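Local coordinates for protein ribonucleoside-diphosphate reductase subunit beta (Bacillus halodurans C-125, PDB 2RCC) that probably serves as the iron-binding beta subunit of a class I ribonucleotide reductase, which makes deoxyribonucleotides for DNA synthesis from ribonucleotides, at residues D63-T69 / Q204-T209; S125-V129 / M212-I216. All coordinates share one frame; numbering follows the deposited sequence. Where two conformers were deposited one is given.

Contact 1: D63-T69 / Q204-T209; sequences DAKQFPT and QKMVST
The carboxylate of Asp-63 meets the first turn of helix 207-237, and both its oxygens are used there. Asp-63 OD1 accepts from Ser-208 N at 3.1 Å, on its syn side and 17° out of the carboxylate plane. OD2 takes two bonds from one residue. Thr-209 OG1 reaches Asp-63 OD2 at 2.7 Å, nearly along its C-O axis, while Thr-209 N comes to the same atom from the syn side but 30° out of the carboxylate plane. The acid thus occupies the positive end of the helix, which would favour its charged form. Replacing Asp-63 by alanine removes both oxygens, and the amides of Ser-208 and Thr-209 and the Thr-209 hydroxyl would probably lose their buried acceptor.

Gln-66 turns its amide to the chain just before this helix. Beyond CG it is extended (chi2 -176°), which carries the amide across to the backbone. Gln-66 NE2 donates to Gln-204 O at 2.8 Å, almost in its own amide plane. Met-206 N approaches Gln-66 OE1 at 2.9 Å from above the carbonyl plane. Water 2 donates to Gln-66 OE1 and Asp-63 OD1.

Met-206, a selenomethionine, folds back so that CE lies 3.7 Å from Phe-67 CD1, oblique to the ring. Further out, Lys-205 NZ donates to Thr-69 OG1 at 2.9 Å.

Gln-204 ends helix 191-202 in a Schellman motif, and Met-206 is the N-cap residue of helix 207-237. Asp-63, from helix 61-66, adds acceptors for the first amides of that helix, at this joint of the ferritin-like helical fold.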
ATOM      1  N   ASP A  63      30.191   7.386  -1.318  1.00 17.26           N
ATOM      2  CA  ASP A  63      30.122   6.255  -2.220  1.00 18.23           C
ATOM      3  C   ASP A  63      30.568   6.681  -3.633  1.00 17.25           C
ATOM      4  O   ASP A  63      31.355   5.988  -4.254  1.00 17.47           O
ATOM      5  CB  ASP A  63      28.698   5.647  -2.271  1.00 16.41           C
ATOM      6  CG  ASP A  63      28.376   4.747  -1.091  1.00 19.75           C
ATOM      7  OD1 ASP A  63      28.789   5.035   0.044  1.00 15.87           O
ATOM      8  OD2 ASP A  63      27.656   3.737  -1.294  1.00 15.58           O
ATOM      9  N   ALA A  64      30.064   7.822  -4.119  1.00 19.02           N
ATOM     10  CA  ALA A  64      30.414   8.365  -5.439  1.00 18.11           C
ATOM     11  C   ALA A  64      31.919   8.570  -5.593  1.00 21.46           C
ATOM     12  O   ALA A  64      32.490   8.192  -6.620  1.00 23.13           O
ATOM     13  CB  ALA A  64      29.642   9.691  -5.702  1.00 17.88           C
ATOM     14  N   LYS A  65      32.557   9.123  -4.559  1.00 21.29           N
ATOM     15  CA  LYS A  65      33.999   9.321  -4.557  1.00 22.46           C
ATOM     16  C   LYS A  65      34.753   7.997  -4.442  1.00 22.75           C
ATOM     17  O   LYS A  65      35.810   7.855  -5.045  1.00 21.86           O
ATOM     18  CB  LYS A  65      34.432  10.253  -3.418  1.00 22.92           C
ATOM     19  CG  LYS A  65      33.950  11.686  -3.558  1.00 23.59           C
ATOM     20  N   GLN A  66      34.248   7.038  -3.652  1.00 21.77           N
ATOM     21  CA  GLN A  66      34.924   5.728  -3.510  1.00 20.40           C
ATOM     22  C   GLN A  66      34.801   4.812  -4.713  1.00 20.92           C
ATOM     23  O   GLN A  66      35.684   3.973  -4.914  1.00 20.27           O
ATOM     24  CB  GLN A  66      34.385   4.926  -2.318  1.00 18.46           C
ATOM     25  CG  GLN A  66      34.911   5.341  -0.965  1.00 20.87           C
ATOM     26  CD  GLN A  66      34.395   4.450   0.119  1.00 19.17           C
ATOM     27  OE1 GLN A  66      33.200   4.154   0.161  1.00 20.19           O
ATOM     28  NE2 GLN A  66      35.292   4.005   1.024  1.00 15.11           N
ATOM     29  N   PHE A  67      33.711   4.951  -5.480  1.00 21.10           N
ATOM     30  CA  PHE A  67      33.395   4.006  -6.562  1.00 21.49           C
ATOM     31  C   PHE A  67      34.532   3.730  -7.555  1.00 21.32           C
ATOM     32  O   PHE A  67      34.809   2.563  -7.840  1.00 24.17           O
ATOM     33  CB  PHE A  67      32.079   4.376  -7.263  1.00 24.53           C
ATOM     34  CG  PHE A  67      31.574   3.312  -8.198  1.00 24.14           C
ATOM     35  CD1 PHE A  67      31.182   2.068  -7.704  1.00 26.16           C
ATOM     36  CD2 PHE A  67      31.510   3.532  -9.566  1.00 29.29           C
ATOM     37  CE1 PHE A  67      30.726   1.071  -8.557  1.00 27.72           C
ATOM     38  CE2 PHE A  67      31.050   2.534 -10.418  1.00 28.12           C
ATOM     39  CZ  PHE A  67      30.647   1.314  -9.909  1.00 23.94           C
ATOM     40  N   PRO A  68      35.206   4.788  -8.069  1.00 23.53           N
ATOM     41  CA  PRO A  68      36.388   4.585  -8.929  1.00 23.54           C
ATOM     42  C   PRO A  68      37.573   3.898  -8.279  1.00 22.08           C
ATOM     43  O   PRO A  68      38.427   3.407  -9.011  1.00 25.85           O
ATOM     44  CB  PRO A  68      36.837   6.013  -9.254  1.00 22.49           C
ATOM     45  CG  PRO A  68      35.693   6.827  -9.059  1.00 22.71           C
ATOM     46  CD  PRO A  68      34.891   6.223  -7.959  1.00 21.36           C
ATOM     47  N   THR A  69      37.658   3.907  -6.941  1.00 18.46           N
ATOM     48  CA  THR A  69      38.756   3.268  -6.209  1.00 19.82           C
ATOM     49  C   THR A  69      38.616   1.739  -6.154  1.00 18.78           C
ATOM     50  O   THR A  69      39.564   1.081  -5.777  1.00 19.65           O
ATOM     51  CB  THR A  69      38.910   3.826  -4.757  1.00 21.09           C
ATOM     52  OG1 THR A  69      37.892   3.288  -3.911  1.00 21.87           O
ATOM     53  CG2 THR A  69      38.838   5.373  -4.742  1.00 20.20           C
ATOM     54  N   GLN A 204      34.768  -1.133   4.585  1.00 22.79           N
ATOM     55  CA  GLN A 204      34.612   0.318   4.507  1.00 24.20           C
ATOM     56  C   GLN A 204      34.425   0.933   3.108  1.00 23.39           C
ATOM     57  O   GLN A 204      34.703   2.103   2.928  1.00 23.95           O
ATOM     58  CB  GLN A 204      35.788   0.985   5.226  1.00 27.78           C
ATOM     59  CG  GLN A 204      36.098   0.436   6.630  1.00 41.52           C
ATOM     60  CD  GLN A 204      35.303   1.118   7.713  1.00 54.18           C
ATOM     61  OE1 GLN A 204      35.645   2.231   8.120  1.00 55.89           O
ATOM     62  NE2 GLN A 204      34.268   0.445   8.224  1.00 59.35           N
ATOM     63  N   LYS A 205      33.944   0.159   2.135  1.00 20.46           N
ATOM     64  CA  LYS A 205      33.684   0.662   0.787  1.00 21.84           C
ATOM     65  C   LYS A 205      32.175   0.635   0.491  1.00 20.59           C
ATOM     66  O   LYS A 205      31.493  -0.310   0.849  1.00 19.02           O
ATOM     67  CB  LYS A 205      34.428  -0.182  -0.256  1.00 23.12           C
ATOM     68  CG  LYS A 205      35.994  -0.098  -0.218  1.00 24.59           C
ATOM     69  CD  LYS A 205      36.528   1.292  -0.677  1.00 35.21           C
ATOM     70  CE  LYS A 205      38.046   1.326  -1.065  1.00 38.88           C
ATOM     71  NZ  LYS A 205      38.636   2.743  -1.144  1.00 33.67           N
HETATM   72  N   MSE A 206      31.648   1.687  -0.121  1.00 18.33           N
HETATM   73  CA  MSE A 206      30.248   1.708  -0.560  1.00 19.46           C
HETATM   74  C   MSE A 206      29.263   1.425   0.575  1.00 20.16           C
HETATM   75  O   MSE A 206      28.307   0.657   0.433  1.00 18.29           O
HETATM   76  CB  MSE A 206      30.025   0.738  -1.742  1.00 19.72           C
HETATM   77  CG  MSE A 206      31.045   0.898  -2.901  1.00 20.67           C
HETATM   78 SE   MSE A 206      31.284   2.750  -3.499  0.75 13.57          SE
HETATM   79  CE  MSE A 206      29.594   2.826  -4.447  1.00 14.10           C
ATOM     80  N   VAL A 207      29.505   2.103   1.688  1.00 17.91           N
ATOM     81  CA  VAL A 207      28.762   1.893   2.920  1.00 20.48           C
ATOM     82  C   VAL A 207      27.322   2.451   2.863  1.00 19.15           C
ATOM     83  O   VAL A 207      26.394   1.839   3.417  1.00 20.15           O
ATOM     84  CB  VAL A 207      29.538   2.493   4.121  1.00 20.98           C
ATOM     85  CG1 VAL A 207      28.711   2.385   5.408  1.00 21.27           C
ATOM     86  CG2 VAL A 207      30.903   1.793   4.291  1.00 20.60           C
ATOM     87  N   SER A 208      27.129   3.603   2.221  1.00 17.75           N
ATOM     88  CA  SER A 208      25.770   4.154   2.049  1.00 18.41           C
ATOM     89  C   SER A 208      24.878   3.238   1.213  1.00 17.45           C
ATOM     90  O   SER A 208      23.709   3.038   1.535  1.00 17.94           O
ATOM     91  CB  SER A 208      25.815   5.550   1.466  1.00 18.87           C
ATOM     92  OG  SER A 208      26.370   6.420   2.415  1.00 24.80           O
ATOM     93  N   THR A 209      25.437   2.659   0.153  1.00 18.26           N
ATOM     94  CA  THR A 209      24.717   1.674  -0.662  1.00 18.12           C
ATOM     95  C   THR A 209      24.326   0.458   0.176  1.00 19.02           C
ATOM     96  O   THR A 209      23.195   0.031   0.156  1.00 16.62           O
ATOM     97  CB  THR A 209      25.573   1.207  -1.847  1.00 18.80           C
ATOM     98  OG1 THR A 209      25.894   2.319  -2.691  1.00 16.59           O
ATOM     99  CG2 THR A 209      24.846   0.084  -2.632  1.00 12.56           C
TER
HETATM  100  O   HOH W   1      28.060   8.109   0.492  1.00 31.07           O
HETATM  101  O   HOH W   2      31.128   4.707   1.578  1.00 37.67           O

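Contact 2: S125-V129 / M212-I216; sequences SYSYV and MINYI
Ile-216 and Ile-213 make the apolar contacts with Tyr-126. The closest is Ile-216 CD1 to Tyr-126 CE1, at 3.4 Å. This methyl meets the ring obliquely and lies about as near to CZ. Ile-216 CG2 is 3.6 Å from Tyr-126 OH. Ile-213 CD1 comes in the ring plane, at the edge, 4.0 Å from Tyr-126 CE1. With CG anti to the carbonyl carbon (chi1 -64°), the Tyr-126 ring swings over to the isoleucines, although its CB does not point at them. Phe-194 of helix 191-202 touches both Tyr-126 and Ile-213.

Segments 125-129 and 212-216 run antiparallel (172°), and their axes come within 11.4 Å, as neighbours in the ferritin-like helical bundle of this family. By similarity Tyr-126 is the active-site tyrosine. The nearest side-chain atoms of Ile-216 are about 4 Å from those of His-122 and Glu-220, both probable iron ligands.

A Met-aromatic contact lies on another flank. Met-212, a selenomethionine, sets SE 5.2 Å from the centroid of the Tyr-128 ring, oblique to it. Its chain bends at chi3 (68°) beside Ser-125 and Val-129, where the methyl is placed doubtfully close.

No hydrogen bond crosses between the segments. In the conformer given, Ser-125 OG bonds to Val-121 O, and Tyr-128 OH bonds to Ile-58 O.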
ATOM      1  N   SER A 125      14.921   3.267  -4.773  1.00 17.36           N
ATOM      2  CA  SER A 125      16.199   3.292  -4.082  0.50 16.65           C
ATOM      3  C   SER A 125      17.297   2.674  -4.955  1.00 16.08           C
ATOM      4  O   SER A 125      18.432   3.127  -4.942  1.00 15.77           O
ATOM      5  CB  SER A 125      16.094   2.561  -2.734  0.50 16.54           C
ATOM      6  OG  SER A 125      15.091   3.131  -1.911  0.50 14.38           O
ATOM      7  N   TYR A 126      16.968   1.618  -5.714  1.00 14.95           N
ATOM      8  CA  TYR A 126      17.964   1.027  -6.606  1.00 16.17           C
ATOM      9  C   TYR A 126      18.358   2.036  -7.713  1.00 17.44           C
ATOM     10  O   TYR A 126      19.542   2.215  -8.006  1.00 19.64           O
ATOM     11  CB  TYR A 126      17.499  -0.274  -7.248  1.00 16.55           C
ATOM     12  CG  TYR A 126      17.251  -1.406  -6.286  1.00 12.73           C
ATOM     13  CD1 TYR A 126      18.198  -1.792  -5.362  1.00 16.34           C
ATOM     14  CD2 TYR A 126      16.052  -2.110  -6.319  1.00 12.73           C
ATOM     15  CE1 TYR A 126      17.929  -2.828  -4.440  1.00 16.85           C
ATOM     16  CE2 TYR A 126      15.791  -3.140  -5.444  1.00 14.79           C
ATOM     17  CZ  TYR A 126      16.728  -3.511  -4.516  1.00 19.35           C
ATOM     18  OH  TYR A 126      16.442  -4.555  -3.665  1.00 19.64           O
ATOM     19  N   SER A 127      17.375   2.685  -8.305  1.00 17.14           N
ATOM     20  CA  SER A 127      17.628   3.752  -9.278  1.00 19.26           C
ATOM     21  C   SER A 127      18.430   4.883  -8.710  1.00 18.05           C
ATOM     22  O   SER A 127      19.263   5.435  -9.386  1.00 19.53           O
ATOM     23  CB  SER A 127      16.322   4.340  -9.830  1.00 21.50           C
ATOM     24  OG  SER A 127      15.655   3.333 -10.560  1.00 33.96           O
ATOM     25  N   TYR A 128      18.103   5.277  -7.495  1.00 18.49           N
ATOM     26  CA  TYR A 128      18.801   6.349  -6.778  1.00 18.48           C
ATOM     27  C   TYR A 128      20.316   6.067  -6.601  1.00 19.01           C
ATOM     28  O   TYR A 128      21.153   6.971  -6.761  1.00 17.76           O
ATOM     29  CB  TYR A 128      18.091   6.534  -5.432  1.00 19.77           C
ATOM     30  CG  TYR A 128      18.606   7.588  -4.491  1.00 22.24           C
ATOM     31  CD1 TYR A 128      18.018   8.866  -4.437  1.00 25.01           C
ATOM     32  CD2 TYR A 128      19.601   7.286  -3.574  1.00 15.81           C
ATOM     33  CE1 TYR A 128      18.473   9.827  -3.527  1.00 26.90           C
ATOM     34  CE2 TYR A 128      20.077   8.239  -2.671  1.00 20.07           C
ATOM     35  CZ  TYR A 128      19.508   9.499  -2.641  1.00 28.58           C
ATOM     36  OH  TYR A 128      19.960  10.428  -1.708  1.00 23.23           O
ATOM     37  N   VAL A 129      20.654   4.829  -6.252  1.00 16.24           N
ATOM     38  CA  VAL A 129      22.040   4.404  -6.136  1.00 15.47           C
ATOM     39  C   VAL A 129      22.702   4.476  -7.531  1.00 19.54           C
ATOM     40  O   VAL A 129      23.739   5.112  -7.702  1.00 18.10           O
ATOM     41  CB  VAL A 129      22.165   2.971  -5.537  1.00 17.83           C
ATOM     42  CG1 VAL A 129      23.601   2.419  -5.655  1.00 12.65           C
ATOM     43  CG2 VAL A 129      21.704   2.938  -4.083  1.00 16.24           C
HETATM   44  N   MSE A 212      21.393   1.105   2.505  1.00 18.05           N
HETATM   45  CA  MSE A 212      20.077   1.075   1.851  1.00 23.41           C
HETATM   46  C   MSE A 212      19.670  -0.364   1.542  1.00 20.39           C
HETATM   47  O   MSE A 212      18.517  -0.737   1.740  1.00 18.89           O
HETATM   48  CB  MSE A 212      20.077   1.939   0.592  1.00 22.25           C
HETATM   49  CG  MSE A 212      18.786   2.856   0.440  1.00 33.90           C
HETATM   50 SE   MSE A 212      19.371   4.252  -0.626  0.75 34.81          SE
HETATM   51  CE  MSE A 212      19.563   3.059  -2.133  1.00 43.60           C
ATOM     52  N   ILE A 213      20.627  -1.169   1.090  1.00 18.61           N
ATOM     53  CA  ILE A 213      20.414  -2.610   0.893  1.00 20.32           C
ATOM     54  C   ILE A 213      19.937  -3.274   2.195  1.00 22.68           C
ATOM     55  O   ILE A 213      19.036  -4.112   2.180  1.00 19.65           O
ATOM     56  CB  ILE A 213      21.702  -3.339   0.402  1.00 21.14           C
ATOM     57  CG1 ILE A 213      22.106  -2.875  -1.003  1.00 23.45           C
ATOM     58  CG2 ILE A 213      21.518  -4.855   0.380  1.00 21.62           C
ATOM     59  CD1 ILE A 213      21.141  -3.242  -2.126  1.00 21.09           C
ATOM     60  N   ASN A 214      20.548  -2.898   3.309  1.00 22.64           N
ATOM     61  CA  ASN A 214      20.196  -3.435   4.602  1.00 22.01           C
ATOM     62  C   ASN A 214      18.799  -3.000   5.035  1.00 24.25           C
ATOM     63  O   ASN A 214      18.081  -3.800   5.609  1.00 22.75           O
ATOM     64  CB  ASN A 214      21.241  -3.037   5.625  1.00 23.26           C
ATOM     65  CG  ASN A 214      21.206  -3.899   6.876  1.00 36.22           C
ATOM     66  OD1 ASN A 214      21.107  -3.378   7.975  1.00 44.57           O
ATOM     67  ND2 ASN A 214      21.255  -5.225   6.707  1.00 32.36           N
ATOM     68  N   TYR A 215      18.411  -1.743   4.759  1.00 21.14           N
ATOM     69  CA  TYR A 215      17.020  -1.314   5.006  1.00 19.54           C
ATOM     70  C   TYR A 215      16.043  -2.125   4.161  1.00 19.96           C
ATOM     71  O   TYR A 215      15.006  -2.560   4.689  1.00 19.35           O
ATOM     72  CB  TYR A 215      16.821   0.151   4.761  1.00 20.93           C
ATOM     73  CG  TYR A 215      17.590   1.095   5.690  1.00 23.73           C
ATOM     74  CD1 TYR A 215      18.157   0.670   6.895  1.00 33.00           C
ATOM     75  CD2 TYR A 215      17.668   2.439   5.382  1.00 26.41           C
ATOM     76  CE1 TYR A 215      18.826   1.581   7.728  1.00 28.96           C
ATOM     77  CE2 TYR A 215      18.305   3.331   6.206  1.00 26.98           C
ATOM     78  CZ  TYR A 215      18.878   2.895   7.374  1.00 30.06           C
ATOM     79  OH  TYR A 215      19.515   3.799   8.201  1.00 37.31           O
ATOM     80  N   ILE A 216      16.373  -2.319   2.887  1.00 16.63           N
ATOM     81  CA  ILE A 216      15.557  -3.162   2.000  1.00 17.36           C
ATOM     82  C   ILE A 216      15.440  -4.598   2.546  1.00 20.76           C
ATOM     83  O   ILE A 216      14.333  -5.150   2.659  1.00 20.02           O
ATOM     84  CB  ILE A 216      16.103  -3.216   0.556  1.00 17.84           C
ATOM     85  CG1 ILE A 216      15.981  -1.850  -0.135  1.00 20.91           C
ATOM     86  CG2 ILE A 216      15.382  -4.347  -0.279  1.00 18.37           C
ATOM     87  CD1 ILE A 216      16.793  -1.650  -1.444  1.00 19.70           C
TER

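Both contacts use helix 207-237. Contact 1 takes its start and the turn before it; contact 2 takes the next turns, deeper in the fold. Their centres are 14 Å apart, and they touch where Thr-209 OG1 lies 3.7 Å from Val-129 CG1. Contact 1 is partly buried. It joins helix 61-66 and the residues after it to a helix start, where backbone amides need acceptors, so polar bonds and water dominate. Contact 2 is buried between two continuous helices. Their backbones are bonded internally, so side-chain packing prevails, close to the probable iron site. Helix 106-133 enters only contact 2 as a segment, yet also borders contact 1 through Val-129 and Leu-133.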